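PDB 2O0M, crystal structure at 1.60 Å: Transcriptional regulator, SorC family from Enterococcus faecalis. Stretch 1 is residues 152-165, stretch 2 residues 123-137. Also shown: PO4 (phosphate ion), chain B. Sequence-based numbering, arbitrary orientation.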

# COMPACT_ATOMS: atom_id res chain seq x y z
N THR A 152 -5.27 5.05 6.25
CA THR A 152 -6.70 4.99 6.50
C THR A 152 -7.43 4.04 5.55
O THR A 152 -8.24 3.22 5.97
CB THR A 152 -7.33 6.39 6.44
OG1 THR A 152 -6.69 7.23 7.40
CG2 THR A 152 -8.81 6.33 6.73
N THR A 153 -7.12 4.13 4.26
CA THR A 153 -7.72 3.24 3.27
C THR A 153 -7.45 1.79 3.60
O THR A 153 -8.36 0.97 3.64
CB THR A 153 -7.19 3.54 1.87
OG1 THR A 153 -7.55 4.88 1.53
CG2 THR A 153 -7.76 2.59 0.85
N MSE A 154 -6.18 1.47 3.84
CA MSE A 154 -5.81 0.10 4.10
C MSE A 154 -6.41 -0.45 5.41
O MSE A 154 -6.75 -1.63 5.49
CB MSE A 154 -4.29 -0.03 4.11
CG MSE A 154 -3.65 0.18 2.75
SE MSE A 154 -4.10 -1.23 1.48
CE MSE A 154 -3.26 -2.69 2.43
N ALA A 155 -6.54 0.40 6.42
CA ALA A 155 -7.14 -0.01 7.70
C ALA A 155 -8.59 -0.45 7.46
O ALA A 155 -9.03 -1.50 7.93
CB ALA A 155 -7.10 1.13 8.68
N MSE A 156 -9.30 0.34 6.67
CA MSE A 156 -10.71 0.01 6.37
C MSE A 156 -10.85 -1.19 5.46
O MSE A 156 -11.75 -2.04 5.66
CB MSE A 156 -11.41 1.21 5.76
CG MSE A 156 -11.56 2.37 6.71
SE MSE A 156 -12.51 1.93 8.37
CE MSE A 156 -13.79 0.66 7.70
N VAL A 157 -9.98 -1.29 4.45
CA VAL A 157 -9.93 -2.47 3.62
C VAL A 157 -9.72 -3.72 4.46
O VAL A 157 -10.44 -4.72 4.32
CB VAL A 157 -8.80 -2.37 2.56
CG1 VAL A 157 -8.54 -3.73 1.92
CG2 VAL A 157 -9.16 -1.32 1.50
N ALA A 158 -8.72 -3.68 5.34
CA ALA A 158 -8.38 -4.84 6.17
C ALA A 158 -9.58 -5.29 7.02
O ALA A 158 -9.87 -6.48 7.11
CB ALA A 158 -7.18 -4.54 7.05
N GLU A 159 -10.28 -4.33 7.61
CA GLU A 159 -11.43 -4.64 8.48
C GLU A 159 -12.55 -5.35 7.72
O GLU A 159 -13.38 -6.04 8.33
CB GLU A 159 -11.98 -3.36 9.11
CG GLU A 159 -11.04 -2.69 10.10
CD GLU A 159 -10.89 -3.46 11.41
OE1 GLU A 159 -11.70 -4.39 11.67
OE2 GLU A 159 -9.96 -3.11 12.18
N ASN A 160 -12.56 -5.19 6.40
CA ASN A 160 -13.65 -5.68 5.56
C ASN A 160 -13.26 -6.83 4.62
O ASN A 160 -13.91 -7.06 3.60
CB ASN A 160 -14.24 -4.50 4.78
CG ASN A 160 -15.07 -3.59 5.67
OD1 ASN A 160 -16.20 -3.91 6.01
ND2 ASN A 160 -14.52 -2.43 6.03
N MSE A 161 -12.23 -7.58 5.00
CA MSE A 161 -11.79 -8.72 4.20
C MSE A 161 -12.56 -9.99 4.56
O MSE A 161 -13.07 -10.11 5.68
CB MSE A 161 -10.31 -8.99 4.44
CG MSE A 161 -9.47 -7.82 4.14
SE MSE A 161 -9.30 -7.67 2.27
CE MSE A 161 -8.08 -9.22 1.85
N GLY A 162 -12.60 -10.92 3.62
CA GLY A 162 -13.19 -12.24 3.81
C GLY A 162 -12.12 -13.31 3.80
O GLY A 162 -10.93 -13.02 3.68
N SER A 163 -12.55 -14.56 3.88
CA SER A 163 -11.67 -15.69 4.04
C SER A 163 -10.79 -15.93 2.80
O SER A 163 -11.28 -15.91 1.68
CB SER A 163 -12.49 -16.94 4.33
OG SER A 163 -11.64 -18.05 4.51
N LEU A 164 -9.51 -16.19 3.03
CA LEU A 164 -8.59 -16.63 1.97
C LEU A 164 -7.86 -17.93 2.31
O LEU A 164 -7.34 -18.57 1.41
CB LEU A 164 -7.53 -15.56 1.67
CG LEU A 164 -8.08 -14.24 1.14
CD1 LEU A 164 -6.99 -13.16 1.05
CD2 LEU A 164 -8.75 -14.42 -0.21
N GLU A 165 -7.80 -18.29 3.59
CA GLU A 165 -7.01 -19.43 4.02
C GLU A 165 -7.75 -20.71 3.66
O GLU A 165 -8.97 -20.79 3.80
CB GLU A 165 -6.78 -19.35 5.54
CG GLU A 165 -5.64 -20.21 6.03
CD GLU A 165 -4.27 -19.56 5.90
OE1 GLU A 165 -3.30 -20.19 6.39
OE2 GLU A 165 -4.15 -18.46 5.30
P PO4 B . -4.57 7.12 3.25
O1 PO4 B . -4.51 8.11 2.14
O2 PO4 B . -5.38 5.92 2.90
O3 PO4 B . -3.19 6.79 3.70
O4 PO4 B . -5.19 7.79 4.44
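Stretch 2 (123-137) VLSDFGDVLTNTLNL

Stretch 2 is helical throughout, part of a longer helix, and it crosses the helix that opens stretch 1 at -64°, the axes coming within 7.4 Å; the N-to-C directions diverge by 64°, neither parallel nor antiparallel. After that helix, stretch 1 continues as a loop along the same partner, so that the register advances from Val157, whose CA lies nearest that of Gly128 (4.3 Å), to Leu164 near Asn136 (CA to CA 6.0 Å). Together the two bury 709 Å².

The close crossing depends locally on the missing side chain of Gly128. A CB on Gly128 would point at stretch 1 and lie about 2.5 Å from Asn160 O, a clash; without one, Gly128 CA approaches Val157 O to 3.7 Å and makes a CA-H...O contact with Asn160 O at 3.6 Å.

Apolar packing surrounds this close approach. Val157, chi1 t, is a knob among Leu124, Phe127, Gly128 and Leu131: its CG2 is 3.7 Å from Phe127 CB and its CG1 3.6 Å from Leu131 CD2. One turn earlier, Thr153 CG2 approaches the Phe127 ring obliquely, 4.4 Å from CD2; next to Val157, Met156 CG meets Leu124 CD1 at 3.8 Å. Beyond the helix, selenomethionine Met161 brings SE to 3.8 Å from Leu131 CD2, and Leu164 CD1 packs on Leu135 CB at 3.9 Å.

Polar contacts are fewer. Thr132 OG1 donates to Gly128 O in its own helix (2.8 Å) and accepts from Gly162 N (2.9 Å, 167°), tying the loop down just past the turn. Asn160 ND2 donates to Met156 O (2.8 Å), which leaves OD1 3.2 Å from Ser125 OG. A water bridges Asp129 OD1 (2.6 Å from the water O) and Asn160 O (2.8 Å from the same O), donating to both.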

# COMPACT_ATOMS: atom_id res chain seq x y z
N VAL A 123 -17.95 2.43 0.23
CA VAL A 123 -16.99 2.17 -0.86
C VAL A 123 -15.71 1.52 -0.32
O VAL A 123 -15.17 0.64 -0.96
CB VAL A 123 -16.66 3.45 -1.67
CG1 VAL A 123 -15.56 3.19 -2.71
CG2 VAL A 123 -17.92 3.97 -2.37
N LEU A 124 -15.25 1.95 0.85
CA LEU A 124 -14.04 1.35 1.45
C LEU A 124 -14.29 -0.09 1.88
O LEU A 124 -13.42 -0.95 1.73
CB LEU A 124 -13.56 2.18 2.64
CG LEU A 124 -13.02 3.58 2.31
CD1 LEU A 124 -12.40 4.21 3.55
CD2 LEU A 124 -11.99 3.55 1.20
N SER A 125 -15.48 -0.35 2.41
CA SER A 125 -15.91 -1.72 2.72
C SER A 125 -15.94 -2.56 1.44
O SER A 125 -15.46 -3.70 1.42
CB SER A 125 -17.28 -1.72 3.41
OG SER A 125 -17.88 -3.01 3.40
N ASP A 126 -16.50 -1.99 0.38
CA ASP A 126 -16.49 -2.61 -0.94
C ASP A 126 -15.07 -2.88 -1.44
O ASP A 126 -14.83 -3.91 -2.07
CB ASP A 126 -17.23 -1.74 -1.96
CG ASP A 126 -18.72 -1.67 -1.70
OD1 ASP A 126 -19.28 -2.56 -1.03
OD2 ASP A 126 -19.34 -0.70 -2.17
N PHE A 127 -14.13 -1.98 -1.15
CA PHE A 127 -12.72 -2.26 -1.51
C PHE A 127 -12.23 -3.54 -0.83
O PHE A 127 -11.43 -4.28 -1.41
CB PHE A 127 -11.77 -1.11 -1.13
CG PHE A 127 -11.87 0.13 -1.99
CD1 PHE A 127 -12.51 0.16 -3.22
CD2 PHE A 127 -11.26 1.30 -1.54
CE1 PHE A 127 -12.55 1.33 -3.97
CE2 PHE A 127 -11.30 2.46 -2.28
CZ PHE A 127 -11.95 2.47 -3.51
N GLY A 128 -12.68 -3.79 0.40
CA GLY A 128 -12.36 -5.03 1.12
C GLY A 128 -12.87 -6.26 0.39
O GLY A 128 -12.15 -7.23 0.21
N ASP A 129 -14.13 -6.22 -0.03
CA ASP A 129 -14.71 -7.30 -0.82
C ASP A 129 -13.91 -7.54 -2.10
O ASP A 129 -13.60 -8.68 -2.45
CB ASP A 129 -16.17 -6.97 -1.21
CG ASP A 129 -17.15 -7.24 -0.09
OD1 ASP A 129 -16.77 -7.80 0.96
OD2 ASP A 129 -18.34 -6.89 -0.27
N VAL A 130 -13.58 -6.46 -2.79
CA VAL A 130 -12.89 -6.55 -4.07
C VAL A 130 -11.48 -7.09 -3.86
O VAL A 130 -11.02 -7.96 -4.61
CB VAL A 130 -12.84 -5.17 -4.79
CG1 VAL A 130 -12.01 -5.24 -6.07
CG2 VAL A 130 -14.27 -4.70 -5.14
N LEU A 131 -10.79 -6.61 -2.83
CA LEU A 131 -9.46 -7.16 -2.57
C LEU A 131 -9.54 -8.64 -2.24
O LEU A 131 -8.71 -9.44 -2.69
CB LEU A 131 -8.72 -6.41 -1.45
CG LEU A 131 -7.29 -6.91 -1.19
CD1 LEU A 131 -6.45 -6.74 -2.44
CD2 LEU A 131 -6.66 -6.18 -0.01
N THR A 132 -10.53 -9.03 -1.44
CA THR A 132 -10.70 -10.44 -1.10
C THR A 132 -10.86 -11.28 -2.37
O THR A 132 -10.16 -12.28 -2.57
CB THR A 132 -11.87 -10.63 -0.14
OG1 THR A 132 -11.61 -9.89 1.06
CG2 THR A 132 -12.04 -12.10 0.24
N ASN A 133 -11.76 -10.87 -3.25
CA ASN A 133 -12.00 -11.61 -4.49
C ASN A 133 -10.76 -11.65 -5.38
O ASN A 133 -10.44 -12.68 -5.98
CB ASN A 133 -13.20 -11.01 -5.22
CG ASN A 133 -14.49 -11.21 -4.45
OD1 ASN A 133 -14.63 -12.17 -3.67
ND2 ASN A 133 -15.45 -10.32 -4.66
N THR A 134 -10.04 -10.53 -5.41
CA THR A 134 -8.85 -10.38 -6.22
C THR A 134 -7.73 -11.30 -5.72
O THR A 134 -7.14 -12.04 -6.51
CB THR A 134 -8.39 -8.91 -6.22
OG1 THR A 134 -9.38 -8.10 -6.87
CG2 THR A 134 -7.05 -8.75 -6.93
N LEU A 135 -7.45 -11.27 -4.42
CA LEU A 135 -6.44 -12.17 -3.85
C LEU A 135 -6.88 -13.64 -3.90
O LEU A 135 -6.04 -14.51 -4.04
CB LEU A 135 -6.08 -11.76 -2.43
CG LEU A 135 -5.45 -10.36 -2.28
CD1 LEU A 135 -5.09 -10.13 -0.85
CD2 LEU A 135 -4.23 -10.16 -3.18
N ASN A 136 -8.17 -13.91 -3.80
CA ASN A 136 -8.62 -15.30 -3.91
C ASN A 136 -8.29 -15.85 -5.29
O ASN A 136 -7.86 -17.00 -5.43
CB ASN A 136 -10.12 -15.38 -3.67
CG ASN A 136 -10.65 -16.80 -3.76
OD1 ASN A 136 -10.03 -17.72 -3.25
ND2 ASN A 136 -11.78 -16.97 -4.43
N LEU A 137 -8.50 -15.03 -6.30
CA LEU A 137 -8.17 -15.39 -7.68
C LEU A 137 -6.66 -15.49 -7.91
O LEU A 137 -6.19 -16.43 -8.55
CB LEU A 137 -8.76 -14.37 -8.66
CG LEU A 137 -8.32 -14.44 -10.13
CD1 LEU A 137 -8.95 -15.64 -10.80
CD2 LEU A 137 -8.68 -13.18 -10.91
O HOH W 1 -14.98 -9.19 2.13
O HOH W 2 -10.67 -18.79 -0.17